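Local atomic coordinates of aminopentol aminotransferase (Sphingopyxis macrogoltabida, PDB entry 6HBS), a protein that transfers the amino group of hydrolysed fumonisin B1 (aminopentol) to pyruvate, using pyridoxal 5'-phosphate as cofactor, in the degradation of fumonisin B1. Residues 108-113 with 271-276; 126-131 with 277-282; 130-135 with 224-229; 251-256 with 267-272. One frame throughout, in Å; residues are numbered along the deposited sequence.

Contact 1: 108-113 with 271-276; sequences HADWAM and GSNKAR. With MG (magnesium ion), chain D.
Trp-111 lies over the backbone of Gly-271. At its root CB sits over one face of the Arg-276 guanidinium, 3.9 Å from NH2. CG and CD1 lie near Gly-271 O, CD1 at 3.4 Å. NE1 donates to Ser-272 O at 2.9 Å from above the carbonyl plane, while Ala-275 N reaches that oxygen from the opposite face. At the far end Gly-271 CA makes a CH-pi contact, 3.6 Å from the centroid of the six-membered ring; a CB on Gly-271 would collide with CZ2. An alanine at Trp-111 would probably leave Ser-272 O with one donor fewer and open a gap over Gly-271.

The backbone forms a classic beta bulge: Asp-110 N, 2.8 Å away, and Trp-111 N both donate to Gly-271 O. Asp-110 OD2 also accepts from Asn-273 N at 2.8 Å, through its anti lone pair. Asn-273 OD1 is gripped side-on by NE and NH2 of Arg-276, and NH2 also bonds Arg-16 O of the second subunit. The neighbouring Ala-109 O binds magnesium together with the carbonyls of Val-103 and Val-106 and two waters. Gly-271 O and Ser-272 O thus take two donors each, which pins the bulge and the indole.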
loop_
_atom_site.group_PDB
_atom_site.type_symbol
_atom_site.label_atom_id
_atom_site.label_comp_id
_atom_site.label_asym_id
_atom_site.label_seq_id
_atom_site.Cartn_x
_atom_site.Cartn_y
_atom_site.Cartn_z
ATOM N N HIS A 108 8.706 7.330 22.560
ATOM C CA HIS A 108 7.444 8.053 22.664
ATOM C C HIS A 108 6.229 7.124 22.579
ATOM O O HIS A 108 5.142 7.532 22.898
ATOM C CB HIS A 108 7.367 9.154 21.591
ATOM C CG HIS A 108 6.862 8.710 20.263
ATOM N ND1 HIS A 108 5.514 8.668 19.981
ATOM C CD2 HIS A 108 7.502 8.410 19.112
ATOM C CE1 HIS A 108 5.349 8.277 18.730
ATOM N NE2 HIS A 108 6.544 8.108 18.175
ATOM N N ALA A 109 6.405 5.931 22.015
ATOM C CA ALA A 109 5.268 5.129 21.546
ATOM C C ALA A 109 4.894 4.051 22.569
ATOM O O ALA A 109 5.781 3.443 23.164
ATOM C CB ALA A 109 5.617 4.493 20.226
ATOM N N ASP A 110 3.584 3.797 22.651
ATOM C CA ASP A 110 2.962 2.722 23.428
ATOM C C ASP A 110 2.236 1.711 22.521
ATOM O O ASP A 110 1.951 0.599 22.974
ATOM C CB ASP A 110 2.014 3.312 24.460
ATOM C CG ASP A 110 2.704 4.363 25.314
ATOM O OD1 ASP A 110 3.711 4.027 25.911
ATOM O OD2 ASP A 110 2.264 5.518 25.293
ATOM N N TRP A 111 1.959 2.082 21.258
ATOM C CA TRP A 111 1.263 1.188 20.345
ATOM C C TRP A 111 1.759 1.365 18.912
ATOM O O TRP A 111 2.347 2.380 18.571
ATOM C CB TRP A 111 -0.257 1.365 20.461
ATOM C CG TRP A 111 -0.764 2.759 20.240
ATOM C CD1 TRP A 111 -1.125 3.653 21.205
ATOM C CD2 TRP A 111 -0.944 3.429 18.981
ATOM N NE1 TRP A 111 -1.555 4.818 20.640
ATOM C CE2 TRP A 111 -1.452 4.720 19.276
ATOM C CE3 TRP A 111 -0.777 3.067 17.640
ATOM C CZ2 TRP A 111 -1.741 5.650 18.283
ATOM C CZ3 TRP A 111 -1.060 3.995 16.655
ATOM C CH2 TRP A 111 -1.548 5.265 16.975
ATOM N N ALA A 112 1.463 0.370 18.069
ATOM C CA ALA A 112 1.769 0.422 16.647
ATOM C C ALA A 112 0.571 -0.034 15.799
ATOM O O ALA A 112 -0.174 -0.903 16.194
ATOM C CB ALA A 112 2.972 -0.428 16.385
ATOM N N MET A 113 0.453 0.539 14.597
ATOM C CA MET A 113 -0.412 0.049 13.554
ATOM C C MET A 113 0.437 -0.144 12.289
ATOM O O MET A 113 1.358 0.671 12.037
ATOM C CB MET A 113 -1.566 1.026 13.295
ATOM C CG MET A 113 -2.465 1.204 14.511
ATOM S SD MET A 113 -3.691 2.508 14.268
ATOM C CE MET A 113 -4.850 1.711 13.164
ATOM N N GLY A 271 2.423 5.367 18.166
ATOM C CA GLY A 271 1.646 6.393 18.842
ATOM C C GLY A 271 1.702 6.236 20.339
ATOM O O GLY A 271 1.896 5.128 20.817
ATOM N N SER A 272 1.594 7.361 21.053
ATOM C CA SER A 272 1.540 7.357 22.493
ATOM C C SER A 272 0.111 7.028 22.948
ATOM O O SER A 272 -0.855 7.138 22.187
ATOM C CB SER A 272 2.022 8.674 23.057
ATOM O OG SER A 272 1.024 9.645 22.896
ATOM N N ASN A 273 -0.012 6.618 24.208
ATOM C CA ASN A 273 -1.293 6.282 24.832
ATOM C C ASN A 273 -2.296 7.433 24.718
ATOM O O ASN A 273 -3.469 7.201 24.633
ATOM C CB ASN A 273 -1.079 5.815 26.273
ATOM C CG ASN A 273 -0.692 4.353 26.318
ATOM O OD1 ASN A 273 -1.104 3.584 25.449
ATOM N ND2 ASN A 273 0.123 3.964 27.284
ATOM N N LYS A 274 -1.822 8.676 24.662
ATOM C CA LYS A 274 -2.722 9.833 24.551
ATOM C C LYS A 274 -3.661 9.660 23.343
ATOM O O LYS A 274 -4.843 10.051 23.405
ATOM C CB LYS A 274 -1.856 11.092 24.456
ATOM C CG LYS A 274 -2.547 12.351 23.964
ATOM C CD LYS A 274 -1.838 13.613 24.400
ATOM C CE LYS A 274 -0.803 14.056 23.397
ATOM N NZ LYS A 274 0.140 15.057 23.962
ATOM N N ALA A 275 -3.137 9.081 22.248
ATOM C CA ALA A 275 -3.833 8.986 20.957
ATOM C C ALA A 275 -4.530 7.636 20.738
ATOM O O ALA A 275 -5.078 7.428 19.656
ATOM C CB ALA A 275 -2.844 9.212 19.837
ATOM N N ARG A 276 -4.494 6.739 21.725
ATOM C CA ARG A 276 -4.914 5.349 21.554
ATOM C C ARG A 276 -6.413 5.277 21.237
ATOM O O ARG A 276 -6.824 4.530 20.320
ATOM C CB ARG A 276 -4.560 4.520 22.793
ATOM C CG ARG A 276 -4.830 3.028 22.633
ATOM C CD ARG A 276 -4.621 2.236 23.909
ATOM N NE ARG A 276 -3.223 2.113 24.267
ATOM C CZ ARG A 276 -2.438 1.102 23.910
ATOM N NH1 ARG A 276 -2.933 0.115 23.167
ATOM N NH2 ARG A 276 -1.159 1.114 24.259
HETATM MG MG MG D . 8.000 2.704 23.558
HETATM O O HOH W 1 10.294 2.451 24.235
HETATM O O HOH W 2 7.231 1.249 25.358
#

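Contact 2: 126-131 with 277-282; sequences MVLARA and DAARDI
Leu-128 straddles two consecutive alanines of the partner helix: its CD1 touches Ala-279 CB at 3.7 Å and its CD2 touches Ala-278 CB at 3.8 Å. CG, anti to the backbone N (chi1 -164°), is carried to within 3.9 Å of Ala-279 N. CB meets Ile-282 CD1 at 4.0 Å. The other branch of Ile-282, CG2, lies 3.6 Å from Val-127 CG1 and 3.8 Å from Ala-131 CB, so the methyl is held against residues one helical turn apart. Ala-131 CB and Ala-278 CB face each other at 4.2 Å, and the small size of both allows the backbones to come close.

The two helical segments approach to 8.5 Å between axes, with their directions 113° apart, and the side chains that meet are all apolar; Leu-128 O also lies against Ala-278 CB. Trp-111 lies against Leu-128 and Ala-279, while Ala-157 and Pro-19 of the second subunit pack on Val-127 and Ala-279. Helix 118-133 begins among residues that line the pyridoxal-phosphate pocket, and its far end meets helix 276-281 here. Such a helix, running from the cofactor along the central sheet, belongs to the large domain of the fold-type I enzymes, which include the class-III aminotransferases.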
loop_
_atom_site.group_PDB
_atom_site.type_symbol
_atom_site.label_atom_id
_atom_site.label_comp_id
_atom_site.label_asym_id
_atom_site.label_seq_id
_atom_site.Cartn_x
_atom_site.Cartn_y
_atom_site.Cartn_z
ATOM N N MET A 126 -3.188 11.703 9.987
ATOM C CA MET A 126 -4.019 12.911 9.699
ATOM C C MET A 126 -5.452 12.687 10.218
ATOM O O MET A 126 -5.993 13.524 10.959
ATOM C CB MET A 126 -4.042 13.200 8.204
ATOM C CG MET A 126 -5.044 14.256 7.800
ATOM S SD MET A 126 -5.008 14.502 6.045
ATOM C CE MET A 126 -6.066 13.158 5.512
ATOM N N VAL A 127 -6.054 11.543 9.859
ATOM C CA VAL A 127 -7.405 11.195 10.263
ATOM C C VAL A 127 -7.479 10.991 11.787
ATOM O O VAL A 127 -8.393 11.530 12.437
ATOM C CB VAL A 127 -7.924 9.988 9.465
ATOM C CG1 VAL A 127 -9.271 9.509 9.986
ATOM C CG2 VAL A 127 -8.020 10.311 7.992
ATOM N N LEU A 128 -6.525 10.253 12.366
ATOM C CA LEU A 128 -6.425 10.069 13.810
ATOM C C LEU A 128 -6.453 11.432 14.521
ATOM O O LEU A 128 -7.189 11.595 15.484
ATOM C CB LEU A 128 -5.148 9.305 14.155
ATOM C CG LEU A 128 -5.049 8.692 15.549
ATOM C CD1 LEU A 128 -3.995 7.580 15.551
ATOM C CD2 LEU A 128 -4.662 9.705 16.615
ATOM N N ALA A 129 -5.613 12.375 14.073
ATOM C CA ALA A 129 -5.470 13.663 14.762
ATOM C C ALA A 129 -6.795 14.444 14.756
ATOM O O ALA A 129 -7.143 15.046 15.780
ATOM C CB ALA A 129 -4.339 14.461 14.172
ATOM N N ARG A 130 -7.533 14.403 13.642
ATOM C CA ARG A 130 -8.818 15.038 13.530
ATOM C C ARG A 130 -9.820 14.357 14.474
ATOM O O ARG A 130 -10.546 15.056 15.179
ATOM C CB ARG A 130 -9.284 15.031 12.075
ATOM C CG ARG A 130 -8.480 15.948 11.174
ATOM C CD ARG A 130 -8.867 15.871 9.708
ATOM N NE ARG A 130 -8.302 17.036 9.034
ATOM C CZ ARG A 130 -8.090 17.126 7.732
ATOM N NH1 ARG A 130 -8.371 16.092 6.942
ATOM N NH2 ARG A 130 -7.604 18.255 7.232
ATOM N N ALA A 131 -9.851 13.007 14.505
ATOM C CA ALA A 131 -10.692 12.267 15.466
ATOM C C ALA A 131 -10.365 12.623 16.920
ATOM O O ALA A 131 -11.284 12.742 17.744
ATOM C CB ALA A 131 -10.577 10.776 15.273
ATOM N N ASP A 277 -7.240 6.061 21.949
ATOM C CA ASP A 277 -8.697 5.982 21.749
ATOM C C ASP A 277 -9.074 6.398 20.333
ATOM O O ASP A 277 -9.956 5.782 19.742
ATOM C CB ASP A 277 -9.509 6.850 22.719
ATOM C CG ASP A 277 -9.612 6.259 24.111
ATOM O OD1 ASP A 277 -9.428 5.039 24.259
ATOM O OD2 ASP A 277 -9.857 7.038 25.044
ATOM N N ALA A 278 -8.439 7.463 19.821
ATOM C CA ALA A 278 -8.738 7.937 18.476
ATOM C C ALA A 278 -8.298 6.901 17.428
ATOM O O ALA A 278 -8.921 6.737 16.400
ATOM C CB ALA A 278 -8.059 9.261 18.236
ATOM N N ALA A 279 -7.178 6.245 17.689
ATOM C CA ALA A 279 -6.687 5.188 16.826
ATOM C C ALA A 279 -7.718 4.060 16.725
ATOM O O ALA A 279 -7.840 3.418 15.673
ATOM C CB ALA A 279 -5.385 4.656 17.359
ATOM N N ARG A 280 -8.433 3.789 17.817
ATOM C CA ARG A 280 -9.490 2.740 17.779
ATOM C C ARG A 280 -10.760 3.208 17.061
ATOM O O ARG A 280 -11.496 2.378 16.514
ATOM C CB ARG A 280 -9.818 2.279 19.194
ATOM C CG ARG A 280 -8.640 1.634 19.901
ATOM C CD ARG A 280 -8.958 1.398 21.360
ATOM N NE ARG A 280 -9.953 0.353 21.501
ATOM C CZ ARG A 280 -10.491 -0.009 22.662
ATOM N NH1 ARG A 280 -10.209 0.683 23.752
ATOM N NH2 ARG A 280 -11.328 -1.032 22.716
ATOM N N ASP A 281 -11.051 4.513 17.106
ATOM C CA ASP A 281 -12.308 5.048 16.590
ATOM C C ASP A 281 -12.271 5.149 15.072
ATOM O O ASP A 281 -13.284 5.007 14.428
ATOM C CB ASP A 281 -12.644 6.444 17.137
ATOM C CG ASP A 281 -13.060 6.497 18.602
ATOM O OD1 ASP A 281 -13.387 5.436 19.178
ATOM O OD2 ASP A 281 -13.019 7.603 19.170
ATOM N N ILE A 282 -11.107 5.460 14.504
ATOM C CA ILE A 282 -10.997 5.612 13.044
ATOM C C ILE A 282 -11.074 4.230 12.390
ATOM O O ILE A 282 -10.834 3.233 13.034
ATOM C CB ILE A 282 -9.698 6.353 12.632
ATOM C CG1 ILE A 282 -8.436 5.571 13.031
ATOM C CG2 ILE A 282 -9.718 7.770 13.163
ATOM C CD1 ILE A 282 -7.145 6.201 12.563
#

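Contact 3: 130-135 with 224-229; sequences RAHTGR and GALLVV
His-132, Thr-133 and Arg-135 meet Gly-224, Ala-225 and Leu-226 in a small contact, 204 Å² in all, made of van der Waals touches and one water bridge; it sets the C-terminal end of helix 118-133 against the entry to strand 226-230. The closest carbons are His-132 CD2 and Leu-226 CD2, 3.7 Å apart, with the two side chains crossing obliquely. Beside them water 3, lying in the plane of the imidazole at its edge, donates to Gly-224 O at 2.6 Å and is hydrogen-bonded to His-132 NE2 at 2.8 Å.

The setting is the alpha-beta-alpha layering of the fold-type I large domain. Helix 118-133 covers the sheet face carrying Leu-226 and Val-228, and helix 210-223 packs on Leu-227. Each helix is followed by a glycine of positive phi, Gly-134 and Gly-224.

Thr-133 divides its tasks between its branches. CG2 rests 3.8 Å from Gly-224 O, whereas OG1, between the backbone N and the carbonyl carbon (chi1 63°), accepts from Arg-135 N at 3.1 Å in an ST turn and also bonds Ala-129 O. An alanine at Thr-133 would probably leave Arg-135 N without this acceptor and open a gap beside Gly-224 O. Arg-135, extended from CG to NE, brings NH2 to 3.6 Å from Ala-225 N, which lies at the edge of the guanidinium near its plane. NH1 is hydrogen-bonded to Thr-223 O and NH2 to Ile-189 O.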
loop_
_atom_site.group_PDB
_atom_site.type_symbol
_atom_site.label_atom_id
_atom_site.label_comp_id
_atom_site.label_asym_id
_atom_site.label_seq_id
_atom_site.Cartn_x
_atom_site.Cartn_y
_atom_site.Cartn_z
ATOM N N ARG A 130 -7.533 14.403 13.642
ATOM C CA ARG A 130 -8.818 15.038 13.530
ATOM C C ARG A 130 -9.820 14.357 14.474
ATOM O O ARG A 130 -10.546 15.056 15.179
ATOM C CB ARG A 130 -9.284 15.031 12.075
ATOM C CG ARG A 130 -8.480 15.948 11.174
ATOM C CD ARG A 130 -8.867 15.871 9.708
ATOM N NE ARG A 130 -8.302 17.036 9.034
ATOM C CZ ARG A 130 -8.090 17.126 7.732
ATOM N NH1 ARG A 130 -8.371 16.092 6.942
ATOM N NH2 ARG A 130 -7.604 18.255 7.232
ATOM N N ALA A 131 -9.851 13.007 14.505
ATOM C CA ALA A 131 -10.692 12.267 15.466
ATOM C C ALA A 131 -10.365 12.623 16.920
ATOM O O ALA A 131 -11.284 12.742 17.744
ATOM C CB ALA A 131 -10.577 10.776 15.273
ATOM N N HIS A 132 -9.077 12.732 17.232
ATOM C CA HIS A 132 -8.584 12.924 18.575
ATOM C C HIS A 132 -9.002 14.303 19.082
ATOM O O HIS A 132 -9.414 14.434 20.227
ATOM C CB HIS A 132 -7.066 12.799 18.628
ATOM C CG HIS A 132 -6.464 13.084 19.965
ATOM N ND1 HIS A 132 -6.380 12.138 20.953
ATOM C CD2 HIS A 132 -5.900 14.202 20.473
ATOM C CE1 HIS A 132 -5.790 12.666 22.016
ATOM N NE2 HIS A 132 -5.494 13.942 21.749
ATOM N N THR A 133 -8.849 15.310 18.226
ATOM C CA THR A 133 -9.011 16.689 18.671
ATOM C C THR A 133 -10.407 17.233 18.390
ATOM O O THR A 133 -10.759 18.242 18.952
ATOM C CB THR A 133 -7.976 17.598 17.995
ATOM O OG1 THR A 133 -8.261 17.540 16.604
ATOM C CG2 THR A 133 -6.555 17.209 18.290
ATOM N N GLY A 134 -11.122 16.665 17.412
ATOM C CA GLY A 134 -12.378 17.244 16.922
ATOM C C GLY A 134 -12.155 18.534 16.148
ATOM O O GLY A 134 -13.095 19.266 15.932
ATOM N N ARG A 135 -10.931 18.763 15.646
ATOM C CA ARG A 135 -10.564 19.960 14.886
ATOM C C ARG A 135 -10.179 19.575 13.460
ATOM O O ARG A 135 -10.012 18.378 13.127
ATOM C CB ARG A 135 -9.389 20.697 15.527
ATOM C CG ARG A 135 -9.663 21.131 16.955
ATOM C CD ARG A 135 -8.355 21.451 17.640
ATOM N NE ARG A 135 -8.484 21.583 19.079
ATOM C CZ ARG A 135 -7.481 21.512 19.932
ATOM N NH1 ARG A 135 -7.742 21.555 21.226
ATOM N NH2 ARG A 135 -6.230 21.402 19.503
ATOM N N GLY A 224 -3.215 20.980 22.677
ATOM C CA GLY A 224 -3.777 19.611 22.527
ATOM C C GLY A 224 -3.584 19.013 21.126
ATOM O O GLY A 224 -3.919 17.857 20.913
ATOM N N ALA A 225 -3.039 19.780 20.170
ATOM C CA ALA A 225 -2.749 19.268 18.823
ATOM C C ALA A 225 -1.689 18.175 18.932
ATOM O O ALA A 225 -0.858 18.235 19.817
ATOM C CB ALA A 225 -2.243 20.366 17.936
ATOM N N LEU A 226 -1.727 17.198 18.022
ATOM C CA LEU A 226 -0.711 16.115 18.027
ATOM C C LEU A 226 0.491 16.515 17.186
ATOM O O LEU A 226 0.328 16.929 16.037
ATOM C CB LEU A 226 -1.320 14.830 17.466
ATOM C CG LEU A 226 -2.516 14.269 18.221
ATOM C CD1 LEU A 226 -2.881 12.886 17.688
ATOM C CD2 LEU A 226 -2.253 14.199 19.700
ATOM N N LEU A 227 1.686 16.285 17.746
ATOM C CA LEU A 227 2.940 16.395 17.022
ATOM C C LEU A 227 3.220 15.069 16.312
ATOM O O LEU A 227 3.322 14.027 16.952
ATOM C CB LEU A 227 4.101 16.740 17.958
ATOM C CG LEU A 227 5.443 16.915 17.253
ATOM C CD1 LEU A 227 5.347 17.958 16.154
ATOM C CD2 LEU A 227 6.546 17.261 18.234
ATOM N N VAL A 228 3.337 15.147 14.997
ATOM C CA VAL A 228 3.568 13.994 14.150
ATOM C C VAL A 228 4.932 14.162 13.474
ATOM O O VAL A 228 5.123 15.077 12.667
ATOM C CB VAL A 228 2.464 13.849 13.095
ATOM C CG1 VAL A 228 2.667 12.561 12.310
ATOM C CG2 VAL A 228 1.055 13.915 13.703
ATOM N N VAL A 229 5.869 13.252 13.759
ATOM C CA VAL A 229 7.136 13.267 13.030
ATOM C C VAL A 229 7.036 12.250 11.896
ATOM O O VAL A 229 6.792 11.077 12.150
ATOM C CB VAL A 229 8.325 12.992 13.953
ATOM C CG1 VAL A 229 9.579 12.651 13.175
ATOM C CG2 VAL A 229 8.578 14.165 14.874
HETATM O O HOH W 3 -4.093 16.131 22.815
#

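Contact 4: 251-256 with 267-272; sequences PDLSCW and SALLGS
Strands 253-256 and 267-271 are joined first by main-chain hydrogen bonds, which run as an antiparallel ladder with the strand directions 161° apart. Ser-254 and Leu-270 form one hydrogen-bonded pair, with Leu-270 N donating to Ser-254 O at 2.9 Å and 174°; Trp-256 and Ala-268 form the next. Beyond the strand end, Ser-272 N donates to Asp-252 O and extends the ladder.

Apolar contacts occupy both faces. On one, Leu-269 has CG anti to its backbone N (chi1 -177°), and its CD1 touches Cys-255 SG at 4.0 Å and Leu-253 CB at 4.1 Å. On the other, the side chains of Trp-256 and Leu-270 cross at about a right angle, Trp-256 CD1 lying 3.9 Å from Leu-270 CD2.

Polar side chains add a third group. Trp-256 NE1 donates to Ser-254 OG at 2.9 Å, tying down the indole from within its own strand, and that hydroxyl also bonds His-108 NE2. Water 4 donates to Asp-252 OD1 at 2.5 Å and is hydrogen-bonded to Ser-272 OG at 2.6 Å. Asp-252 is further paired with Lys-274 and, through OD2, with Arg-217 of helix 210-223.

Strand 267-271 is the antiparallel member of the seven-stranded sheet known from fold-type I enzymes, flanked by 111-115 and 253-256, the latter followed by 226-230. Helix 118-133 covers the Leu-253, Cys-255 and Leu-269 face; on the other, Phe-102 of helix 94-105 meets Trp-256 edge-to-face.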
loop_
_atom_site.group_PDB
_atom_site.type_symbol
_atom_site.label_atom_id
_atom_site.label_comp_id
_atom_site.label_asym_id
_atom_site.label_seq_id
_atom_site.Cartn_x
_atom_site.Cartn_y
_atom_site.Cartn_z
ATOM N N PRO A 251 7.629 13.189 19.701
ATOM C CA PRO A 251 6.309 13.421 19.132
ATOM C C PRO A 251 5.221 12.602 19.851
ATOM O O PRO A 251 5.512 11.743 20.682
ATOM C CB PRO A 251 6.498 12.965 17.682
ATOM C CG PRO A 251 7.502 11.832 17.812
ATOM C CD PRO A 251 8.462 12.298 18.888
ATOM N N ASP A 252 3.975 12.862 19.477
ATOM C CA ASP A 252 2.837 12.049 19.860
ATOM C C ASP A 252 2.678 10.859 18.903
ATOM O O ASP A 252 2.347 9.778 19.356
ATOM C CB ASP A 252 1.572 12.883 19.872
ATOM C CG ASP A 252 1.730 14.069 20.816
ATOM O OD1 ASP A 252 2.152 13.822 21.934
ATOM O OD2 ASP A 252 1.540 15.206 20.384
ATOM N N LEU A 253 2.849 11.095 17.601
ATOM C CA LEU A 253 2.794 10.045 16.568
ATOM C C LEU A 253 4.082 10.131 15.760
ATOM O O LEU A 253 4.601 11.203 15.525
ATOM C CB LEU A 253 1.614 10.259 15.612
ATOM C CG LEU A 253 0.204 10.358 16.198
ATOM C CD1 LEU A 253 -0.806 10.621 15.109
ATOM C CD2 LEU A 253 -0.190 9.106 16.970
ATOM N N SER A 254 4.551 8.995 15.277
ATOM C CA SER A 254 5.607 8.975 14.281
ATOM C C SER A 254 5.219 7.959 13.204
ATOM O O SER A 254 4.652 6.899 13.510
ATOM C CB SER A 254 6.953 8.663 14.905
ATOM O OG SER A 254 6.904 7.472 15.677
ATOM N N CYS A 255 5.555 8.298 11.966
ATOM C CA CYS A 255 5.284 7.526 10.793
ATOM C C CYS A 255 6.598 6.928 10.288
ATOM O O CYS A 255 7.646 7.627 10.205
ATOM C CB CYS A 255 4.688 8.394 9.694
ATOM S SG CYS A 255 3.153 9.240 10.160
ATOM N N TRP A 256 6.539 5.644 9.936
ATOM C CA TRP A 256 7.707 4.858 9.561
ATOM C C TRP A 256 7.387 4.054 8.304
ATOM O O TRP A 256 6.224 3.714 8.040
ATOM C CB TRP A 256 8.104 3.911 10.681
ATOM C CG TRP A 256 8.449 4.586 11.961
ATOM C CD1 TRP A 256 7.583 5.057 12.899
ATOM C CD2 TRP A 256 9.759 4.791 12.484
ATOM N NE1 TRP A 256 8.271 5.590 13.953
ATOM C CE2 TRP A 256 9.604 5.433 13.734
ATOM C CE3 TRP A 256 11.053 4.523 12.017
ATOM C CZ2 TRP A 256 10.693 5.780 14.524
ATOM C CZ3 TRP A 256 12.125 4.880 12.799
ATOM C CH2 TRP A 256 11.946 5.520 14.021
ATOM N N SER A 267 4.803 -0.526 6.386
ATOM C CA SER A 267 4.893 0.848 6.968
ATOM C C SER A 267 4.160 0.815 8.298
ATOM O O SER A 267 3.472 -0.173 8.614
ATOM C CB SER A 267 4.339 1.905 6.012
ATOM O OG SER A 267 5.068 1.922 4.781
ATOM N N ALA A 268 4.347 1.846 9.124
ATOM C CA ALA A 268 3.831 1.821 10.470
ATOM C C ALA A 268 3.482 3.223 10.944
ATOM O O ALA A 268 4.184 4.188 10.617
ATOM C CB ALA A 268 4.828 1.230 11.431
ATOM N N LEU A 269 2.450 3.268 11.786
ATOM C CA LEU A 269 2.144 4.394 12.672
ATOM C C LEU A 269 2.424 3.998 14.127
ATOM O O LEU A 269 1.820 3.059 14.641
ATOM C CB LEU A 269 0.687 4.801 12.472
ATOM C CG LEU A 269 0.260 6.033 13.289
ATOM C CD1 LEU A 269 1.118 7.220 12.910
ATOM C CD2 LEU A 269 -1.209 6.366 13.065
ATOM N N LEU A 270 3.326 4.722 14.795
ATOM C CA LEU A 270 3.676 4.531 16.230
ATOM C C LEU A 270 3.054 5.675 17.029
ATOM O O LEU A 270 3.099 6.816 16.579
ATOM C CB LEU A 270 5.194 4.506 16.394
ATOM C CG LEU A 270 5.918 3.173 16.149
ATOM C CD1 LEU A 270 5.775 2.225 17.325
ATOM C CD2 LEU A 270 5.411 2.506 14.887
ATOM N N GLY A 271 2.423 5.367 18.166
ATOM C CA GLY A 271 1.646 6.393 18.842
ATOM C C GLY A 271 1.702 6.236 20.339
ATOM O O GLY A 271 1.896 5.128 20.817
ATOM N N SER A 272 1.594 7.361 21.053
ATOM C CA SER A 272 1.540 7.357 22.493
ATOM C C SER A 272 0.111 7.028 22.948
ATOM O O SER A 272 -0.855 7.138 22.187
ATOM C CB SER A 272 2.022 8.674 23.057
ATOM O OG SER A 272 1.024 9.645 22.896
HETATM O O HOH W 4 2.236 11.835 23.450
#

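From the N terminus, residues 108-113 open the loop that contact 1 closes at 271-276, joining strand 111-115 to the end of strand 267-271. Helix 118-133 follows and starts two more contacts, which share Arg-130 and Ala-131. Contact 2, from 126-131, closes at 277-282, just beyond the end of contact 1, and therefore crosses it. Contact 3, from 130-135, closes at 224-229 by the entry to strand 226-230, and so nests inside contact 1. Contact 4 is a short hairpin opening after contact 3 has closed; it nests inside contact 2 and shares Gly-271 and Ser-272 with contact 1. Together they tie the half of the central sheet from strand 111-115 to strand 226-230 to helices 118-133 and 276-281.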